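Local coordinates for protein glucuronoarabinoxylan endo-1,4-beta-xylanase (Clostridium papyrosolvens, PDB 4FMV) that is a family 30 endoxylanase, this chain being its barrel-bearing part, and probably hydrolyses internal beta-1,4 linkages in plant cell-wall polysaccharides, at residues S23-T28 against I263-T268; E232-D237 against W269-A274. All coordinates share one frame; numbering follows the deposited sequence. Where two conformers were deposited one is given.

Interaction 1: S23-T28 against I263-T268; sequences SAWCGT and IYWWIT
Cys26 and Thr268 are joined by a water that donates to Cys26 O at 2.7 Å and lies 2.8 Å from Thr268 OG1. Thr268 N also gives a weak, nearly straight hydrogen bond to Cys26 SG (3.6 Å, 164°). Cys26 SG is anti to its own carbonyl carbon, chi1 -62°, which turns the sulfur to the backbone of 267-268. Trp266 CB also touches SG.

Residues 23-26 form a type II beta turn after strand 11-22. It lies against the end of the adjacent, parallel strand 261-266, at the C-terminal end of the (beta/alpha)8 barrel. Ala24 CB reaches the outer ring of Trp265, with CH2 at 3.6 Å. Trp25 meets Trp265 rim to rim, CZ3 to CH2 at 3.8 Å. Its CE3 also meets Trp266 CZ3, the two side chains crossing obliquely. Ala24 O comes to the edge of the Trp266 ring, 3.5 Å from CE3.

The polar links found here are weak or run through water, so the hold probably depends mainly on apolar contact of the tryptophans.

Interaction 2: E232-D237 against W269-A274; sequences EKYFDD and WPNGLA
Asn271 sets its amide nitrogen over one face of the Tyr234 ring. The nitrogen, ND2, stands 3.3 Å above the tyrosine ring plane, over its centre. The nearest ring atom is Tyr234 CD1, 3.4 Å from Asn271 ND2. Ring and amide planes are 68° apart, so the amide does not lie flat on the ring. This is consistent with an N-H directed into the pi face. Asn271 CB adds an apolar touch, 3.7 Å from Tyr234 CD1. Both residues hold CG between backbone N and carbonyl carbon (chi1 71° for Tyr234, 59° for Asn271). Asn271 OD1 is held by Trp266 NE1.

The Phe235 side chain packs on helix 240-255, and here the residue contributes backbone. Phe235 O lies 3.5 Å from Asn271 O, and both are acceptors. Arg283 NH1 serves Phe235 O and also Pro270 O.

The two segments are loops that follow neighbouring parallel strands, 227-232 and 261-266, at the C-terminal end of the barrel, where TIM-barrel enzymes carry their active sites. The second loop contains a type I beta turn from Trp269 to Gly272, closed by Gly272 N to Trp269 O at 2.8 Å.

The nearest CA atoms are those of Asp236 and Asn271, 4.9 Å apart. Asp236 O packs on Asn271 CA at 3.9 Å. The Asp236 carboxylate folds back, and OD1 comes to the edge of the Tyr234 ring, near the ring plane.

In the fold
Interactions 1 and 2 lie at the same end of the barrel, their centres about 9 Å apart. Both depend on strand 261-266 and the chain leaving it: residues 263-268 face the loop after strand 11-22, and residues 269-274 face the loop after strand 227-232. Interaction 1 is partly buried and dominated by tryptophan rings. Interaction 2 is a smaller surface contact, built on one amide over one ring and on backbone packing. Tyr264 OH joins them through Asn271 O at 2.7 Å. Deeper in, Trp265 N bonds to Lys233 O in the barrel's backbone pairing. Trp25 O also packs on Trp269 CZ2, a further direct touch between the two contacts.

Interaction 1: S23-T28 against I263-T268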
loop_
_atom_site.group_PDB
_atom_site.type_symbol
_atom_site.label_atom_id
_atom_site.label_comp_id
_atom_site.label_asym_id
_atom_site.label_seq_id
_atom_site.Cartn_x
_atom_site.Cartn_y
_atom_site.Cartn_z
ATOM N N SER A 23 6.102 -9.563 1.168
ATOM C CA SER A 23 6.760 -10.859 1.393
ATOM C C SER A 23 8.177 -10.719 1.988
ATOM O O SER A 23 8.920 -11.701 2.062
ATOM C CB SER A 23 6.781 -11.701 0.107
ATOM O OG SER A 23 7.314 -10.976 -0.991
ATOM N N ALA A 24 8.574 -9.495 2.349
ATOM C CA ALA A 24 9.919 -9.252 2.905
ATOM C C ALA A 24 10.230 -10.166 4.076
ATOM O O ALA A 24 9.419 -10.305 4.980
ATOM C CB ALA A 24 10.050 -7.781 3.367
ATOM N N TRP A 25 11.401 -10.796 4.046
ATOM C CA TRP A 25 11.857 -11.695 5.112
ATOM C C TRP A 25 10.904 -12.865 5.400
ATOM O O TRP A 25 10.965 -13.472 6.465
ATOM C CB TRP A 25 12.114 -10.912 6.402
ATOM C CG TRP A 25 13.381 -10.096 6.381
ATOM C CD1 TRP A 25 14.669 -10.568 6.236
ATOM C CD2 TRP A 25 13.491 -8.670 6.519
ATOM N NE1 TRP A 25 15.556 -9.516 6.268
ATOM C CE2 TRP A 25 14.865 -8.347 6.457
ATOM C CE3 TRP A 25 12.558 -7.629 6.705
ATOM C CZ2 TRP A 25 15.334 -7.019 6.566
ATOM C CZ3 TRP A 25 13.032 -6.317 6.814
ATOM C CH2 TRP A 25 14.405 -6.028 6.735
ATOM N N CYS A 26 10.050 -13.201 4.438
ATOM C CA CYS A 26 9.140 -14.354 4.571
ATOM C C CYS A 26 9.685 -15.622 3.922
ATOM O O CYS A 26 8.969 -16.635 3.808
ATOM C CB CYS A 26 7.748 -14.013 4.029
ATOM S SG CYS A 26 7.018 -12.657 4.966
ATOM N N GLY A 27 10.924 -15.556 3.445
ATOM C CA GLY A 27 11.475 -16.647 2.661
ATOM C C GLY A 27 10.576 -16.894 1.456
ATOM O O GLY A 27 10.089 -15.944 0.817
ATOM N N THR A 28 10.355 -18.172 1.152
ATOM C CA THR A 28 9.447 -18.565 0.088
ATOM C C THR A 28 8.085 -18.867 0.688
ATOM O O THR A 28 7.918 -19.861 1.407
ATOM C CB THR A 28 9.995 -19.798 -0.630
ATOM O OG1 THR A 28 11.319 -19.497 -1.082
ATOM C CG2 THR A 28 9.110 -20.210 -1.833
ATOM N N ILE A 263 -0.551 -0.502 1.317
ATOM C CA ILE A 263 0.129 -1.794 1.355
ATOM C C ILE A 263 0.600 -2.111 2.767
ATOM O O ILE A 263 1.378 -1.367 3.352
ATOM C CB ILE A 263 1.346 -1.839 0.389
ATOM C CG1 ILE A 263 0.907 -1.651 -1.065
ATOM C CG2 ILE A 263 2.131 -3.151 0.543
ATOM C CD1 ILE A 263 1.248 -0.274 -1.653
ATOM N N TYR A 264 0.108 -3.222 3.305
ATOM C CA TYR A 264 0.475 -3.701 4.628
ATOM C C TYR A 264 1.952 -4.140 4.656
ATOM O O TYR A 264 2.578 -4.376 3.631
ATOM C CB TYR A 264 -0.464 -4.869 5.051
ATOM C CG TYR A 264 -0.483 -5.185 6.540
ATOM C CD1 TYR A 264 -1.374 -4.544 7.396
ATOM C CD2 TYR A 264 0.383 -6.141 7.090
ATOM C CE1 TYR A 264 -1.399 -4.832 8.756
ATOM C CE2 TYR A 264 0.376 -6.427 8.464
ATOM C CZ TYR A 264 -0.523 -5.771 9.283
ATOM O OH TYR A 264 -0.535 -6.021 10.636
ATOM N N TRP A 265 2.485 -4.255 5.857
ATOM C CA TRP A 265 3.809 -4.804 6.103
ATOM C C TRP A 265 3.775 -6.347 5.903
ATOM O O TRP A 265 2.955 -6.859 5.127
ATOM C CB TRP A 265 4.311 -4.350 7.483
ATOM C CG TRP A 265 5.679 -4.806 7.904
ATOM C CD1 TRP A 265 6.062 -5.134 9.177
ATOM C CD2 TRP A 265 6.851 -4.977 7.081
ATOM N NE1 TRP A 265 7.387 -5.506 9.193
ATOM C CE2 TRP A 265 7.893 -5.421 7.922
ATOM C CE3 TRP A 265 7.115 -4.808 5.720
ATOM C CZ2 TRP A 265 9.177 -5.697 7.445
ATOM C CZ3 TRP A 265 8.398 -5.081 5.247
ATOM C CH2 TRP A 265 9.409 -5.522 6.109
ATOM N N TRP A 266 4.785 -7.045 6.406
ATOM C CA TRP A 266 5.043 -8.430 6.039
ATOM C C TRP A 266 3.979 -9.476 6.396
ATOM O O TRP A 266 3.155 -9.295 7.309
ATOM C CB TRP A 266 6.436 -8.859 6.546
ATOM C CG TRP A 266 6.648 -8.751 8.034
ATOM C CD1 TRP A 266 5.699 -8.511 9.006
ATOM C CD2 TRP A 266 7.904 -8.861 8.721
ATOM N NE1 TRP A 266 6.295 -8.479 10.252
ATOM C CE2 TRP A 266 7.645 -8.686 10.103
ATOM C CE3 TRP A 266 9.218 -9.090 8.301
ATOM C CZ2 TRP A 266 8.653 -8.745 11.061
ATOM C CZ3 TRP A 266 10.226 -9.142 9.255
ATOM C CH2 TRP A 266 9.935 -8.976 10.622
ATOM N N ILE A 267 3.999 -10.584 5.650
ATOM C CA ILE A 267 2.898 -11.531 5.695
ATOM C C ILE A 267 2.994 -12.584 6.794
ATOM O O ILE A 267 2.132 -12.600 7.681
ATOM C CB ILE A 267 2.625 -12.219 4.337
ATOM C CG1 ILE A 267 2.126 -11.194 3.308
ATOM C CG2 ILE A 267 1.593 -13.313 4.522
ATOM C CD1 ILE A 267 2.379 -11.616 1.843
ATOM N N THR A 268 3.991 -13.465 6.799
ATOM C CA THR A 268 3.792 -14.520 7.785
ATOM C C THR A 268 4.633 -14.221 9.014
ATOM O O THR A 268 5.632 -14.879 9.287
ATOM C CB THR A 268 4.331 -15.825 7.142
ATOM O OG1 THR A 268 5.607 -15.556 6.531
ATOM C CG2 THR A 268 3.383 -16.297 6.019
HETATM O O HOH W 1 6.788 -17.674 5.072
#

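Interaction 2: E232-D237 against W269-A274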
loop_
_atom_site.group_PDB
_atom_site.type_symbol
_atom_site.label_atom_id
_atom_site.label_comp_id
_atom_site.label_asym_id
_atom_site.label_seq_id
_atom_site.Cartn_x
_atom_site.Cartn_y
_atom_site.Cartn_z
ATOM N N GLU A 232 4.039 0.836 3.577
ATOM C CA GLU A 232 4.190 -0.071 4.720
ATOM C C GLU A 232 3.464 0.409 5.964
ATOM O O GLU A 232 3.668 1.551 6.401
ATOM C CB GLU A 232 5.672 -0.247 5.040
ATOM C CG GLU A 232 5.984 -1.444 5.965
ATOM C CD GLU A 232 7.337 -1.302 6.600
ATOM O OE1 GLU A 232 8.323 -1.166 5.859
ATOM O OE2 GLU A 232 7.417 -1.289 7.836
ATOM N N LYS A 233 2.670 -0.465 6.575
ATOM C CA LYS A 233 2.159 -0.233 7.922
ATOM C C LYS A 233 1.809 -1.602 8.505
ATOM O O LYS A 233 1.334 -2.490 7.785
ATOM C CB LYS A 233 0.939 0.709 7.879
ATOM C CG LYS A 233 0.335 1.073 9.260
ATOM C CD LYS A 233 1.374 1.716 10.196
ATOM C CE LYS A 233 0.738 2.172 11.534
ATOM N NZ LYS A 233 -0.150 3.370 11.383
ATOM N N TYR A 234 1.980 -1.782 9.802
ATOM C CA TYR A 234 1.385 -2.950 10.442
ATOM C C TYR A 234 0.619 -2.514 11.679
ATOM O O TYR A 234 0.770 -1.369 12.160
ATOM C CB TYR A 234 2.447 -4.010 10.791
ATOM C CG TYR A 234 3.336 -3.583 11.931
ATOM C CD1 TYR A 234 2.966 -3.846 13.252
ATOM C CD2 TYR A 234 4.518 -2.889 11.704
ATOM C CE1 TYR A 234 3.753 -3.438 14.326
ATOM C CE2 TYR A 234 5.328 -2.498 12.781
ATOM C CZ TYR A 234 4.932 -2.774 14.078
ATOM O OH TYR A 234 5.711 -2.383 15.152
ATOM N N PHE A 235 -0.233 -3.413 12.165
ATOM C CA PHE A 235 -0.900 -3.242 13.445
ATOM C C PHE A 235 -0.614 -4.492 14.260
ATOM O O PHE A 235 -0.491 -5.602 13.715
ATOM C CB PHE A 235 -2.404 -2.992 13.261
ATOM C CG PHE A 235 -2.707 -1.676 12.591
ATOM C CD1 PHE A 235 -2.687 -1.570 11.208
ATOM C CD2 PHE A 235 -2.971 -0.536 13.350
ATOM C CE1 PHE A 235 -2.928 -0.351 10.583
ATOM C CE2 PHE A 235 -3.234 0.679 12.738
ATOM C CZ PHE A 235 -3.209 0.773 11.341
ATOM N N ASP A 236 -0.520 -4.302 15.572
ATOM C CA ASP A 236 0.001 -5.307 16.480
ATOM C C ASP A 236 -0.705 -6.656 16.514
ATOM O O ASP A 236 -0.049 -7.679 16.642
ATOM C CB ASP A 236 0.019 -4.751 17.909
ATOM C CG ASP A 236 1.149 -3.764 18.138
ATOM O OD1 ASP A 236 2.115 -3.729 17.345
ATOM O OD2 ASP A 236 1.069 -3.031 19.130
ATOM N N ASP A 237 -2.032 -6.653 16.484
ATOM C CA ASP A 237 -2.782 -7.873 16.759
ATOM C C ASP A 237 -4.232 -7.735 16.319
ATOM O O ASP A 237 -4.625 -6.712 15.745
ATOM C CB ASP A 237 -2.736 -8.196 18.252
ATOM C CG ASP A 237 -3.310 -7.083 19.093
ATOM O OD1 ASP A 237 -4.339 -6.511 18.686
ATOM O OD2 ASP A 237 -2.735 -6.778 20.152
ATOM N N TRP A 269 4.009 -13.441 9.883
ATOM C CA TRP A 269 4.592 -12.928 11.121
ATOM C C TRP A 269 3.429 -12.644 12.060
ATOM O O TRP A 269 2.341 -12.366 11.574
ATOM C CB TRP A 269 5.391 -11.663 10.827
ATOM C CG TRP A 269 6.648 -11.941 10.054
ATOM C CD1 TRP A 269 6.806 -11.946 8.694
ATOM C CD2 TRP A 269 7.930 -12.255 10.607
ATOM N NE1 TRP A 269 8.110 -12.254 8.367
ATOM C CE2 TRP A 269 8.823 -12.433 9.524
ATOM C CE3 TRP A 269 8.412 -12.399 11.914
ATOM C CZ2 TRP A 269 10.162 -12.753 9.711
ATOM C CZ3 TRP A 269 9.747 -12.721 12.095
ATOM C CH2 TRP A 269 10.605 -12.892 11.001
ATOM N N PRO A 270 3.653 -12.651 13.381
ATOM C CA PRO A 270 2.593 -12.325 14.349
ATOM C C PRO A 270 1.984 -10.922 14.191
ATOM O O PRO A 270 0.777 -10.765 14.399
ATOM C CB PRO A 270 3.318 -12.417 15.691
ATOM C CG PRO A 270 4.416 -13.437 15.448
ATOM C CD PRO A 270 4.868 -13.177 14.038
ATOM N N ASN A 271 2.793 -9.920 13.846
ATOM C CA ASN A 271 2.247 -8.584 13.570
ATOM C C ASN A 271 1.895 -8.479 12.092
ATOM O O ASN A 271 1.557 -7.400 11.590
ATOM C CB ASN A 271 3.196 -7.461 14.004
ATOM C CG ASN A 271 4.540 -7.527 13.316
ATOM O OD1 ASN A 271 4.954 -8.583 12.845
ATOM N ND2 ASN A 271 5.237 -6.392 13.259
ATOM N N GLY A 272 2.028 -9.611 11.399
ATOM C CA GLY A 272 1.694 -9.712 9.987
ATOM C C GLY A 272 0.257 -10.151 9.760
ATOM O O GLY A 272 -0.634 -9.807 10.542
ATOM N N LEU A 273 -0.001 -10.759 8.608
ATOM C CA LEU A 273 -1.339 -11.252 8.272
ATOM C C LEU A 273 -1.624 -12.761 8.347
ATOM O O LEU A 273 -2.777 -13.178 8.188
ATOM C CB LEU A 273 -1.687 -10.748 6.869
ATOM C CG LEU A 273 -1.476 -9.243 6.683
ATOM C CD1 LEU A 273 -1.669 -8.855 5.218
ATOM C CD2 LEU A 273 -2.415 -8.494 7.590
ATOM N N ALA A 274 -0.612 -13.581 8.579
ATOM C CA ALA A 274 -0.835 -15.029 8.438
ATOM C C ALA A 274 0.235 -15.814 9.177
ATOM O O ALA A 274 1.285 -15.251 9.494
ATOM C CB ALA A 274 -0.835 -15.404 6.968
#